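Local coordinates for protein guanidinopropionase (Pseudomonas aeruginosa, PDB 3NIQ) that catalyses the manganese-dependent hydrolysis of 3-guanidinopropanoate to beta-alanine and urea, working as a homohexamer of the arginase family, at residues Asp90-Pro95 with Glu106-Gln111; Leu118-Gly123 with Phe304-Leu309; Gly47-Ala52 with Arg156-Asn161. All coordinates share one frame; numbering follows the deposited sequence.

Interaction 1 of 3, residues Asp90-Pro95 with Glu106-Gln111; sequences DAPVNP and EGFYRQ
Ala91 sits over one face of the Phe108 ring: its CA is 4.1 Å from the ring centroid of Phe108, only 13° off the ring normal, a CH-pi contact made by the backbone carbon itself. The methyl group then reaches past the ring's rim, with Ala91 CB 3.8 Å from Phe108 CD2, and on to a second aromatic, where it stands 4.2 Å from Tyr109 CE2. Pro92 meets the same phenylalanine nearer its root. Its CD packs 3.6 Å from Phe108 CB and also touches CD1, the pyrrolidine and the aromatic side chain lying aslant of each other.

Phe108 owes this position to its first torsion, which sets CG anti to the backbone N (chi1 -175°) and puts the ring face under Ala91 CA. The next residue, Tyr109, puts its CD2 at the edge of the Phe108 ring, in that ring's plane. The tyrosine hydroxyl is hydrogen-bonded to Ser121 OG, so the phenol is held at its far end while Ala91 CB approaches the ring obliquely. Ile40 of strand 37-42 packs against both aromatic side chains, and the backbone of Ala91 hydrogen-bonds with that of Gly41.

Here the loop leaving strand 85-90 turns back onto helix 98-114, the helix it leads into, as happens at a strand-to-helix connection of the alpha/beta arginase fold.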
ATOM      1  N   ASP A  90      -6.602  20.528 -19.515  1.00 19.50           N
ATOM      2  CA  ASP A  90      -6.642  21.101 -18.173  1.00 19.96           C
ATOM      3  C   ASP A  90      -6.678  22.619 -18.201  1.00 20.53           C
ATOM      4  O   ASP A  90      -5.989  23.233 -19.002  1.00 19.94           O
ATOM      5  CB  ASP A  90      -5.395  20.691 -17.377  1.00 20.56           C
ATOM      6  CG  ASP A  90      -5.402  19.230 -16.962  1.00 20.32           C
ATOM      7  OD1 ASP A  90      -6.461  18.554 -17.012  1.00 20.68           O
ATOM      8  OD2 ASP A  90      -4.318  18.769 -16.575  1.00 21.56           O
ATOM      9  N   ALA A  91      -7.449  23.219 -17.295  1.00 19.24           N
ATOM     10  CA  ALA A  91      -7.379  24.653 -17.084  1.00 20.80           C
ATOM     11  C   ALA A  91      -5.944  25.062 -16.656  1.00 21.79           C
ATOM     12  O   ALA A  91      -5.233  24.273 -16.036  1.00 21.16           O
ATOM     13  CB  ALA A  91      -8.381  25.077 -16.043  1.00 19.62           C
ATOM     14  N   PRO A  92      -5.510  26.281 -17.030  1.00 22.09           N
ATOM     15  CA  PRO A  92      -4.203  26.776 -16.604  1.00 23.85           C
ATOM     16  C   PRO A  92      -4.190  26.979 -15.082  1.00 24.32           C
ATOM     17  O   PRO A  92      -5.162  27.475 -14.517  1.00 25.08           O
ATOM     18  CB  PRO A  92      -4.063  28.118 -17.364  1.00 23.91           C
ATOM     19  CG  PRO A  92      -5.475  28.507 -17.724  1.00 25.36           C
ATOM     20  CD  PRO A  92      -6.193  27.215 -17.942  1.00 22.91           C
ATOM     21  N   VAL A  93      -3.104  26.571 -14.437  1.00 24.44           N
ATOM     22  CA  VAL A  93      -2.997  26.582 -12.990  1.00 26.26           C
ATOM     23  C   VAL A  93      -1.584  27.048 -12.590  1.00 26.73           C
ATOM     24  O   VAL A  93      -0.636  26.849 -13.344  1.00 28.31           O
ATOM     25  CB  VAL A  93      -3.293  25.152 -12.437  1.00 25.94           C
ATOM     26  CG1 VAL A  93      -2.815  24.992 -11.025  1.00 28.92           C
ATOM     27  CG2 VAL A  93      -4.797  24.824 -12.539  1.00 25.06           C
ATOM     28  N   ASN A  94      -1.463  27.661 -11.411  1.00 26.44           N
ATOM     29  CA  ASN A  94      -0.179  28.075 -10.831  1.00 25.70           C
ATOM     30  C   ASN A  94      -0.101  27.564  -9.383  1.00 24.59           C
ATOM     31  O   ASN A  94      -0.735  28.124  -8.477  1.00 24.28           O
ATOM     32  CB  ASN A  94      -0.041  29.601 -10.867  1.00 26.21           C
ATOM     33  CG  ASN A  94       1.279  30.106 -10.254  1.00 29.12           C
ATOM     34  OD1 ASN A  94       2.004  29.388  -9.551  1.00 29.08           O
ATOM     35  ND2 ASN A  94       1.574  31.362 -10.508  1.00 32.28           N
ATOM     36  N   PRO A  95       0.675  26.492  -9.162  1.00 24.70           N
ATOM     37  CA  PRO A  95       0.733  25.837  -7.840  1.00 24.44           C
ATOM     38  C   PRO A  95       1.353  26.699  -6.728  1.00 25.42           C
ATOM     39  O   PRO A  95       1.217  26.369  -5.541  1.00 24.36           O
ATOM     40  CB  PRO A  95       1.591  24.601  -8.094  1.00 24.94           C
ATOM     41  CG  PRO A  95       2.461  24.983  -9.302  1.00 24.81           C
ATOM     42  CD  PRO A  95       1.548  25.837 -10.160  1.00 24.28           C
ATOM     43  N   GLU A 106     -10.460  31.253 -14.101  1.00 19.28           N
ATOM     44  CA  GLU A 106     -11.671  31.956 -14.540  1.00 19.08           C
ATOM     45  C   GLU A 106     -11.581  32.336 -16.032  1.00 18.91           C
ATOM     46  O   GLU A 106     -12.569  32.231 -16.761  1.00 19.97           O
ATOM     47  CB  GLU A 106     -11.933  33.218 -13.698  1.00 19.42           C
ATOM     48  CG  GLU A 106     -13.136  34.031 -14.228  1.00 20.13           C
ATOM     49  CD  GLU A 106     -13.455  35.298 -13.428  1.00 21.71           C
ATOM     50  OE1 GLU A 106     -12.827  35.538 -12.367  1.00 20.52           O
ATOM     51  OE2 GLU A 106     -14.355  36.043 -13.866  1.00 20.57           O
ATOM     52  N   GLY A 107     -10.406  32.811 -16.459  1.00 19.95           N
ATOM     53  CA  GLY A 107     -10.189  33.224 -17.851  1.00 19.91           C
ATOM     54  C   GLY A 107     -10.463  32.079 -18.818  1.00 20.77           C
ATOM     55  O   GLY A 107     -11.122  32.254 -19.839  1.00 19.95           O
ATOM     56  N   PHE A 108      -9.990  30.886 -18.464  1.00 20.30           N
ATOM     57  CA  PHE A 108     -10.277  29.693 -19.233  1.00 19.71           C
ATOM     58  C   PHE A 108     -11.780  29.415 -19.307  1.00 19.62           C
ATOM     59  O   PHE A 108     -12.338  29.183 -20.388  1.00 18.79           O
ATOM     60  CB  PHE A 108      -9.537  28.507 -18.599  1.00 20.25           C
ATOM     61  CG  PHE A 108      -9.663  27.222 -19.371  1.00 22.07           C
ATOM     62  CD1 PHE A 108      -8.876  26.993 -20.498  1.00 23.89           C
ATOM     63  CD2 PHE A 108     -10.545  26.236 -18.955  1.00 22.68           C
ATOM     64  CE1 PHE A 108      -8.981  25.781 -21.225  1.00 27.12           C
ATOM     65  CE2 PHE A 108     -10.673  25.032 -19.668  1.00 25.39           C
ATOM     66  CZ  PHE A 108      -9.886  24.807 -20.812  1.00 27.60           C
ATOM     67  N   TYR A 109     -12.448  29.429 -18.157  1.00 19.06           N
ATOM     68  CA  TYR A 109     -13.866  29.112 -18.137  1.00 19.57           C
ATOM     69  C   TYR A 109     -14.730  30.168 -18.819  1.00 19.63           C
ATOM     70  O   TYR A 109     -15.791  29.845 -19.323  1.00 19.91           O
ATOM     71  CB  TYR A 109     -14.362  28.814 -16.705  1.00 19.04           C
ATOM     72  CG  TYR A 109     -14.036  27.384 -16.315  1.00 18.79           C
ATOM     73  CD1 TYR A 109     -14.978  26.358 -16.489  1.00 16.98           C
ATOM     74  CD2 TYR A 109     -12.777  27.046 -15.839  1.00 15.68           C
ATOM     75  CE1 TYR A 109     -14.669  25.028 -16.172  1.00 17.87           C
ATOM     76  CE2 TYR A 109     -12.452  25.693 -15.520  1.00 17.35           C
ATOM     77  CZ  TYR A 109     -13.405  24.712 -15.674  1.00 18.55           C
ATOM     78  OH  TYR A 109     -13.122  23.398 -15.380  1.00 17.67           O
ATOM     79  N   ARG A 110     -14.293  31.423 -18.810  1.00 20.54           N
ATOM     80  CA  ARG A 110     -14.989  32.473 -19.601  1.00 21.07           C
ATOM     81  C   ARG A 110     -15.007  32.123 -21.096  1.00 21.32           C
ATOM     82  O   ARG A 110     -15.991  32.373 -21.788  1.00 21.71           O
ATOM     83  CB  ARG A 110     -14.325  33.835 -19.414  1.00 20.27           C
ATOM     84  CG  ARG A 110     -14.572  34.466 -18.037  1.00 21.98           C
ATOM     85  CD  ARG A 110     -14.446  35.969 -18.092  1.00 22.54           C
ATOM     86  NE  ARG A 110     -14.593  36.612 -16.778  1.00 23.34           N
ATOM     87  CZ  ARG A 110     -14.663  37.934 -16.618  1.00 24.77           C
ATOM     88  NH1 ARG A 110     -14.620  38.735 -17.687  1.00 21.15           N
ATOM     89  NH2 ARG A 110     -14.778  38.461 -15.399  1.00 20.56           N
ATOM     90  N   GLN A 111     -13.910  31.544 -21.580  1.00 21.91           N
ATOM     91  CA  GLN A 111     -13.804  31.134 -22.983  1.00 23.34           C
ATOM     92  C   GLN A 111     -14.711  29.955 -23.259  1.00 22.89           C
ATOM     93  O   GLN A 111     -15.400  29.907 -24.283  1.00 22.87           O
ATOM     94  CB  GLN A 111     -12.371  30.699 -23.299  1.00 24.74           C
ATOM     95  CG  GLN A 111     -11.393  31.840 -23.537  1.00 29.77           C
ATOM     96  CD  GLN A 111      -9.948  31.356 -23.542  1.00 36.23           C
ATOM     97  OE1 GLN A 111      -9.617  30.336 -22.930  1.00 40.20           O
ATOM     98  NE2 GLN A 111      -9.080  32.092 -24.223  1.00 38.70           N
TER

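Interaction 2 of 3, residues Leu118-Gly123 with Phe304-Leu309; sequences LPLSVG and FELLCL
Leu120 makes the whole contact from the strand side, dividing its two methyl groups between successive residues of the helix. CD2 goes to Leu307, 3.6 Å from its CB and 3.7 Å from the CA of Leu307, so this branch settles against the helix backbone as much as against a side chain. CD1 takes the neighbouring residue and lies 4.1 Å from Leu306 CB. The Leu120 and Leu307 side chains run at about a right angle; toward Leu306 the crossing is more oblique.

With CG anti to the backbone N (chi1 174°), the isobutyl group of Leu120 is carried out from the strand to the helix surface. The CB atoms of Leu306 and Leu307 meet Leu120, and their side chains also touch Val282 (Leu306) and Pro79 and Tyr80 (Leu307).

Further out, Met303 and Leu310 of helix 294-317 also touch Leu120, and Glu305, on another side of that helix, is tied to Arg270 by a salt bridge. Strand 118-123 lies between strands 37-42 and 277-283 in the parallel sheet, the backbone of Leu120 hydrogen-bonded to those of Gly38 and Ile40, and helix 294-317 packs on one face of the sheet, with helix 79-82 beside it.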
ATOM      1  N   LEU A 118     -20.977  23.466 -22.216  1.00 21.20           N
ATOM      2  CA  LEU A 118     -21.222  23.128 -20.818  1.00 20.87           C
ATOM      3  C   LEU A 118     -20.010  22.400 -20.242  1.00 20.02           C
ATOM      4  O   LEU A 118     -19.569  21.421 -20.817  1.00 19.80           O
ATOM      5  CB  LEU A 118     -22.462  22.246 -20.656  1.00 21.52           C
ATOM      6  CG  LEU A 118     -23.788  22.732 -21.255  1.00 22.59           C
ATOM      7  CD1 LEU A 118     -24.916  21.822 -20.814  1.00 24.11           C
ATOM      8  CD2 LEU A 118     -24.074  24.174 -20.852  1.00 24.71           C
ATOM      9  N   PRO A 119     -19.469  22.893 -19.113  1.00 18.98           N
ATOM     10  CA  PRO A 119     -18.286  22.283 -18.522  1.00 17.67           C
ATOM     11  C   PRO A 119     -18.598  21.147 -17.543  1.00 18.01           C
ATOM     12  O   PRO A 119     -19.444  21.272 -16.662  1.00 18.41           O
ATOM     13  CB  PRO A 119     -17.617  23.451 -17.788  1.00 17.33           C
ATOM     14  CG  PRO A 119     -18.826  24.276 -17.309  1.00 17.93           C
ATOM     15  CD  PRO A 119     -19.862  24.138 -18.416  1.00 19.12           C
ATOM     16  N   LEU A 120     -17.883  20.043 -17.699  1.00 17.38           N
ATOM     17  CA  LEU A 120     -17.941  18.963 -16.745  1.00 17.77           C
ATOM     18  C   LEU A 120     -16.508  18.797 -16.252  1.00 18.45           C
ATOM     19  O   LEU A 120     -15.650  18.351 -17.001  1.00 19.11           O
ATOM     20  CB  LEU A 120     -18.466  17.673 -17.392  1.00 16.47           C
ATOM     21  CG  LEU A 120     -18.404  16.439 -16.461  1.00 18.48           C
ATOM     22  CD1 LEU A 120     -18.982  16.714 -15.073  1.00 17.62           C
ATOM     23  CD2 LEU A 120     -19.145  15.261 -17.078  1.00 19.03           C
ATOM     24  N   SER A 121     -16.253  19.216 -15.015  1.00 18.01           N
ATOM     25  CA  SER A 121     -14.885  19.472 -14.560  1.00 17.34           C
ATOM     26  C   SER A 121     -14.478  18.532 -13.443  1.00 16.45           C
ATOM     27  O   SER A 121     -15.321  18.101 -12.632  1.00 17.23           O
ATOM     28  CB  SER A 121     -14.744  20.924 -14.071  1.00 16.37           C
ATOM     29  OG  SER A 121     -15.089  21.836 -15.103  1.00 18.64           O
ATOM     30  N   VAL A 122     -13.191  18.209 -13.413  1.00 15.37           N
ATOM     31  CA  VAL A 122     -12.620  17.362 -12.351  1.00 13.54           C
ATOM     32  C   VAL A 122     -11.557  18.175 -11.632  1.00 14.69           C
ATOM     33  O   VAL A 122     -10.665  18.693 -12.272  1.00 14.98           O
ATOM     34  CB  VAL A 122     -11.998  16.074 -12.921  1.00 14.42           C
ATOM     35  CG1 VAL A 122     -11.427  15.183 -11.803  1.00 13.77           C
ATOM     36  CG2 VAL A 122     -13.047  15.288 -13.744  1.00 16.25           C
ATOM     37  N   GLY A 123     -11.679  18.314 -10.309  1.00 14.49           N
ATOM     38  CA  GLY A 123     -10.666  19.018  -9.517  1.00 16.83           C
ATOM     39  C   GLY A 123      -9.562  18.049  -9.110  1.00 16.74           C
ATOM     40  O   GLY A 123      -9.602  16.871  -9.492  1.00 16.50           O
ATOM     41  N   PHE A 304     -19.164  10.279 -15.325  1.00 17.46           N
ATOM     42  CA  PHE A 304     -20.042   9.690 -16.336  1.00 19.02           C
ATOM     43  C   PHE A 304     -21.530   9.861 -16.003  1.00 19.41           C
ATOM     44  O   PHE A 304     -22.326  10.184 -16.890  1.00 21.11           O
ATOM     45  CB  PHE A 304     -19.721   8.213 -16.559  1.00 19.38           C
ATOM     46  CG  PHE A 304     -20.528   7.593 -17.669  1.00 19.97           C
ATOM     47  CD1 PHE A 304     -20.217   7.851 -18.997  1.00 20.45           C
ATOM     48  CD2 PHE A 304     -21.610   6.773 -17.388  1.00 22.34           C
ATOM     49  CE1 PHE A 304     -20.968   7.313 -20.029  1.00 20.52           C
ATOM     50  CE2 PHE A 304     -22.372   6.209 -18.447  1.00 21.26           C
ATOM     51  CZ  PHE A 304     -22.036   6.480 -19.741  1.00 21.46           C
ATOM     52  N   GLU A 305     -21.921   9.627 -14.746  1.00 18.85           N
ATOM     53  CA  GLU A 305     -23.332   9.785 -14.362  1.00 19.22           C
ATOM     54  C   GLU A 305     -23.790  11.214 -14.708  1.00 18.93           C
ATOM     55  O   GLU A 305     -24.865  11.410 -15.264  1.00 19.76           O
ATOM     56  CB  GLU A 305     -23.556   9.549 -12.866  1.00 18.50           C
ATOM     57  CG  GLU A 305     -23.144   8.177 -12.335  1.00 19.20           C
ATOM     58  CD  GLU A 305     -24.179   7.112 -12.623  1.00 20.95           C
ATOM     59  OE1 GLU A 305     -25.338   7.467 -12.946  1.00 19.75           O
ATOM     60  OE2 GLU A 305     -23.825   5.919 -12.538  1.00 19.50           O
ATOM     61  N   LEU A 306     -22.955  12.190 -14.363  1.00 18.40           N
ATOM     62  CA  LEU A 306     -23.235  13.612 -14.603  1.00 17.44           C
ATOM     63  C   LEU A 306     -23.209  13.974 -16.084  1.00 18.64           C
ATOM     64  O   LEU A 306     -24.005  14.810 -16.536  1.00 18.28           O
ATOM     65  CB  LEU A 306     -22.226  14.483 -13.858  1.00 16.34           C
ATOM     66  CG  LEU A 306     -22.358  14.510 -12.345  1.00 13.98           C
ATOM     67  CD1 LEU A 306     -21.087  15.119 -11.738  1.00 15.16           C
ATOM     68  CD2 LEU A 306     -23.605  15.262 -11.900  1.00 15.35           C
ATOM     69  N   LEU A 307     -22.293  13.348 -16.833  1.00 18.42           N
ATOM     70  CA  LEU A 307     -22.181  13.579 -18.266  1.00 18.89           C
ATOM     71  C   LEU A 307     -23.497  13.243 -18.964  1.00 18.91           C
ATOM     72  O   LEU A 307     -23.952  13.965 -19.845  1.00 19.39           O
ATOM     73  CB  LEU A 307     -21.042  12.743 -18.873  1.00 16.96           C
ATOM     74  CG  LEU A 307     -20.989  12.605 -20.400  1.00 19.72           C
ATOM     75  CD1 LEU A 307     -20.912  13.975 -21.090  1.00 20.57           C
ATOM     76  CD2 LEU A 307     -19.799  11.750 -20.835  1.00 18.22           C
ATOM     77  N   CYS A 308     -24.097  12.135 -18.570  1.00 19.51           N
ATOM     78  CA  CYS A 308     -25.331  11.702 -19.206  1.00 20.80           C
ATOM     79  C   CYS A 308     -26.403  12.767 -19.054  1.00 20.80           C
ATOM     80  O   CYS A 308     -27.162  13.024 -19.986  1.00 20.71           O
ATOM     81  CB  CYS A 308     -25.798  10.361 -18.640  1.00 20.26           C
ATOM     82  SG  CYS A 308     -24.700   8.990 -19.138  1.00 22.52           S
ATOM     83  N   LEU A 309     -26.458  13.392 -17.885  1.00 21.47           N
ATOM     84  CA  LEU A 309     -27.465  14.422 -17.635  1.00 21.59           C
ATOM     85  C   LEU A 309     -27.148  15.730 -18.332  1.00 21.62           C
ATOM     86  O   LEU A 309     -28.049  16.388 -18.855  1.00 22.74           O
ATOM     87  CB  LEU A 309     -27.653  14.646 -16.139  1.00 21.95           C
ATOM     88  CG  LEU A 309     -27.982  13.414 -15.301  1.00 24.99           C
ATOM     89  CD1 LEU A 309     -28.272  13.826 -13.868  1.00 26.46           C
ATOM     90  CD2 LEU A 309     -29.170  12.643 -15.905  1.00 25.91           C
TER

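Interaction 3 of 3, residues Gly47-Ala52 with Arg156-Asn161; sequences GTTNRA and RYFGDN
Two irregular loops approach each other here with their backbones well apart, the nearest CA atoms, those of Thr49 and Tyr157, being 8.5 Å from one another, so side chains have to bridge the distance. Thr49 does so with its methyl group, which meets two aromatic rings in different ways. CG2 stands over one face of the Tyr157 ring, 3.9 Å from CD1 of that tyrosine. The same CG2 comes to Phe158 at the ring edge, near its plane, and is 3.9 Å from Phe158 CE2.

The threonine torsion (chi1 54°) turns CG2 anti to the carbonyl carbon and places OG1 between the backbone N and that carbon. The methyl can thus serve the aromatic pair while the hydroxyl is hydrogen-bonded to His165. Phe158 lies in the left-handed region of backbone space, and its positive phi, 41°, probably helps turn both consecutive side chains to Thr49. The Tyr157 hydroxyl is hydrogen-bonded to Asn154.

Behind the rings, the loop is closed on itself. Tyr157 N bonds to Asn161 O over 3.1 Å, and Asn161 ND2 returns a nearly straight bond to Tyr157 O, 3.1 Å long with an N-H...O angle of 164°; that carbonyl oxygen lies close to the amide plane of Asn161. Phe158 also packs on Asn94 of a neighbouring subunit and on Ala12 of another.

Loops following the sheet strands carry the metal ligands in the arginase fold, and this contact joins the loop after strand 142-147, which carries His150 and Asp152, to the loop after strand 37-42, beside the dimanganese site: the Tyr157 side chain is about 6 Å from that of Asp152, a manganese ligand.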
ATOM      1  N   GLY A  47      -6.066  25.957  -2.464  1.00 20.66           N
ATOM      2  CA  GLY A  47      -7.022  26.259  -1.395  1.00 19.02           C
ATOM      3  C   GLY A  47      -7.007  25.270  -0.229  1.00 20.74           C
ATOM      4  O   GLY A  47      -7.775  25.428   0.738  1.00 20.49           O
ATOM      5  N   THR A  48      -6.155  24.244  -0.298  1.00 19.29           N
ATOM      6  CA  THR A  48      -6.217  23.178   0.702  1.00 21.10           C
ATOM      7  C   THR A  48      -5.527  23.542   2.033  1.00 21.55           C
ATOM      8  O   THR A  48      -4.328  23.822   2.076  1.00 23.12           O
ATOM      9  CB  THR A  48      -5.715  21.813   0.132  1.00 20.20           C
ATOM     10  OG1 THR A  48      -6.648  21.356  -0.865  1.00 20.14           O
ATOM     11  CG2 THR A  48      -5.635  20.788   1.247  1.00 22.34           C
ATOM     12  N   THR A  49      -6.292  23.473   3.115  1.00 22.83           N
ATOM     13  CA  THR A  49      -5.799  23.856   4.444  1.00 25.18           C
ATOM     14  C   THR A  49      -5.230  22.707   5.264  1.00 25.34           C
ATOM     15  O   THR A  49      -4.535  22.928   6.258  1.00 25.99           O
ATOM     16  CB  THR A  49      -6.899  24.526   5.258  1.00 25.31           C
ATOM     17  OG1 THR A  49      -8.039  23.671   5.293  1.00 27.13           O
ATOM     18  CG2 THR A  49      -7.277  25.849   4.614  1.00 27.88           C
ATOM     19  N   ASN A  50      -5.516  21.485   4.838  1.00 25.97           N
ATOM     20  CA  ASN A  50      -5.076  20.289   5.533  1.00 26.19           C
ATOM     21  C   ASN A  50      -4.246  19.378   4.606  1.00 25.43           C
ATOM     22  O   ASN A  50      -3.081  19.650   4.354  1.00 24.85           O
ATOM     23  CB  ASN A  50      -6.317  19.579   6.109  1.00 26.88           C
ATOM     24  CG  ASN A  50      -5.988  18.301   6.877  1.00 30.73           C
ATOM     25  OD1 ASN A  50      -5.067  18.252   7.720  1.00 28.58           O
ATOM     26  ND2 ASN A  50      -6.774  17.247   6.594  1.00 33.09           N
ATOM     27  N   ARG A  51      -4.834  18.303   4.095  1.00 24.66           N
ATOM     28  CA  ARG A  51      -4.058  17.334   3.302  1.00 24.65           C
ATOM     29  C   ARG A  51      -4.180  17.687   1.835  1.00 23.71           C
ATOM     30  O   ARG A  51      -5.265  17.626   1.272  1.00 24.93           O
ATOM     31  CB  ARG A  51      -4.513  15.888   3.577  1.00 25.16           C
ATOM     32  CG  ARG A  51      -4.464  15.531   5.064  1.00 26.55           C
ATOM     33  CD  ARG A  51      -4.572  14.024   5.344  1.00 29.92           C
ATOM     34  NE  ARG A  51      -5.686  13.399   4.638  1.00 27.21           N
ATOM     35  CZ  ARG A  51      -6.118  12.160   4.855  1.00 29.88           C
ATOM     36  NH1 ARG A  51      -5.552  11.384   5.781  1.00 28.42           N
ATOM     37  NH2 ARG A  51      -7.127  11.691   4.134  1.00 24.86           N
ATOM     38  N   ALA A  52      -3.083  18.124   1.225  1.00 22.08           N
ATOM     39  CA  ALA A  52      -3.108  18.473  -0.188  1.00 21.04           C
ATOM     40  C   ALA A  52      -2.971  17.232  -1.069  1.00 20.65           C
ATOM     41  O   ALA A  52      -2.817  16.121  -0.562  1.00 22.09           O
ATOM     42  CB  ALA A  52      -2.025  19.490  -0.495  1.00 19.44           C
ATOM     43  N   ARG A 156     -13.130  33.289   6.672  1.00 35.97           N
ATOM     44  CA  ARG A 156     -11.685  33.537   6.576  1.00 37.78           C
ATOM     45  C   ARG A 156     -10.896  32.401   7.214  1.00 38.31           C
ATOM     46  O   ARG A 156     -11.401  31.741   8.119  1.00 37.77           O
ATOM     47  CB  ARG A 156     -11.307  34.865   7.272  1.00 38.33           C
ATOM     48  CG  ARG A 156     -11.973  36.141   6.732  1.00 41.07           C
ATOM     49  CD  ARG A 156     -11.492  36.496   5.322  1.00 44.19           C
ATOM     50  NE  ARG A 156     -11.789  37.879   4.933  1.00 45.69           N
ATOM     51  CZ  ARG A 156     -12.847  38.269   4.219  1.00 48.90           C
ATOM     52  NH1 ARG A 156     -13.760  37.398   3.806  1.00 50.28           N
ATOM     53  NH2 ARG A 156     -13.000  39.547   3.916  1.00 50.76           N
ATOM     54  N   TYR A 157      -9.660  32.187   6.753  1.00 39.14           N
ATOM     55  CA  TYR A 157      -8.730  31.235   7.388  1.00 40.33           C
ATOM     56  C   TYR A 157      -7.401  31.913   7.718  1.00 39.99           C
ATOM     57  O   TYR A 157      -6.933  32.755   6.960  1.00 39.30           O
ATOM     58  CB  TYR A 157      -8.441  30.040   6.474  1.00 40.58           C
ATOM     59  CG  TYR A 157      -9.546  29.002   6.394  1.00 44.22           C
ATOM     60  CD1 TYR A 157      -9.476  27.809   7.130  1.00 45.99           C
ATOM     61  CD2 TYR A 157     -10.659  29.206   5.580  1.00 46.50           C
ATOM     62  CE1 TYR A 157     -10.498  26.844   7.044  1.00 47.99           C
ATOM     63  CE2 TYR A 157     -11.671  28.254   5.481  1.00 47.21           C
ATOM     64  CZ  TYR A 157     -11.590  27.086   6.206  1.00 48.76           C
ATOM     65  OH  TYR A 157     -12.606  26.173   6.085  1.00 51.18           O
ATOM     66  N   PHE A 158      -6.798  31.531   8.845  1.00 40.92           N
ATOM     67  CA  PHE A 158      -5.464  32.023   9.239  1.00 41.48           C
ATOM     68  C   PHE A 158      -5.301  33.522   8.961  1.00 42.04           C
ATOM     69  O   PHE A 158      -4.392  33.935   8.236  1.00 42.73           O
ATOM     70  CB  PHE A 158      -4.349  31.226   8.521  1.00 41.55           C
ATOM     71  CG  PHE A 158      -4.558  29.722   8.525  1.00 41.11           C
ATOM     72  CD1 PHE A 158      -4.225  28.959   9.652  1.00 41.67           C
ATOM     73  CD2 PHE A 158      -5.073  29.066   7.396  1.00 39.31           C
ATOM     74  CE1 PHE A 158      -4.409  27.572   9.661  1.00 41.16           C
ATOM     75  CE2 PHE A 158      -5.267  27.672   7.390  1.00 34.01           C
ATOM     76  CZ  PHE A 158      -4.940  26.924   8.515  1.00 38.25           C
ATOM     77  N   GLY A 159      -6.201  34.334   9.511  1.00 42.44           N
ATOM     78  CA  GLY A 159      -6.153  35.779   9.300  1.00 42.96           C
ATOM     79  C   GLY A 159      -7.196  36.268   8.309  1.00 43.21           C
ATOM     80  O   GLY A 159      -8.398  36.048   8.492  1.00 43.82           O
ATOM     81  N   ASP A 160      -6.738  36.932   7.250  1.00 42.91           N
ATOM     82  CA  ASP A 160      -7.660  37.510   6.274  1.00 41.92           C
ATOM     83  C   ASP A 160      -7.447  36.937   4.880  1.00 40.00           C
ATOM     84  O   ASP A 160      -7.201  37.666   3.913  1.00 40.33           O
ATOM     85  CB  ASP A 160      -7.592  39.041   6.305  1.00 42.92           C
ATOM     86  CG  ASP A 160      -8.339  39.629   7.502  1.00 45.83           C
ATOM     87  OD1 ASP A 160      -9.447  39.131   7.822  1.00 49.16           O
ATOM     88  OD2 ASP A 160      -7.819  40.583   8.128  1.00 51.45           O
ATOM     89  N   ASN A 161      -7.516  35.608   4.818  1.00 37.06           N
ATOM     90  CA  ASN A 161      -7.452  34.860   3.573  1.00 34.76           C
ATOM     91  C   ASN A 161      -8.864  34.373   3.235  1.00 32.51           C
ATOM     92  O   ASN A 161      -9.407  33.483   3.911  1.00 33.02           O
ATOM     93  CB  ASN A 161      -6.466  33.696   3.708  1.00 34.26           C
ATOM     94  CG  ASN A 161      -5.059  34.166   4.036  1.00 36.24           C
ATOM     95  OD1 ASN A 161      -4.356  34.674   3.174  1.00 37.11           O
ATOM     96  ND2 ASN A 161      -4.648  33.998   5.289  1.00 35.60           N
TER

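Interactions 1 and 2 follow one another in the chain and touch directly: the bond between Tyr109 and Ser121 joins the two contacts, and Tyr109 CE1 packs 3.7 Å from Pro119 CB. Their centres are about 17 Å apart. Interaction 3 stands off from both, its nearest atoms about 8 Å from interaction 1 and about 9 Å from interaction 2. It lies nearer the metals, with the Tyr157 side chain about 9 Å from a manganese ion, against about 13 Å for Leu306 of interaction 2. Residues of 90-95 and 156-161 both meet neighbouring subunits: Asn94 packs on Asn161, and Phe158 on Asn94, of the same neighbouring subunit.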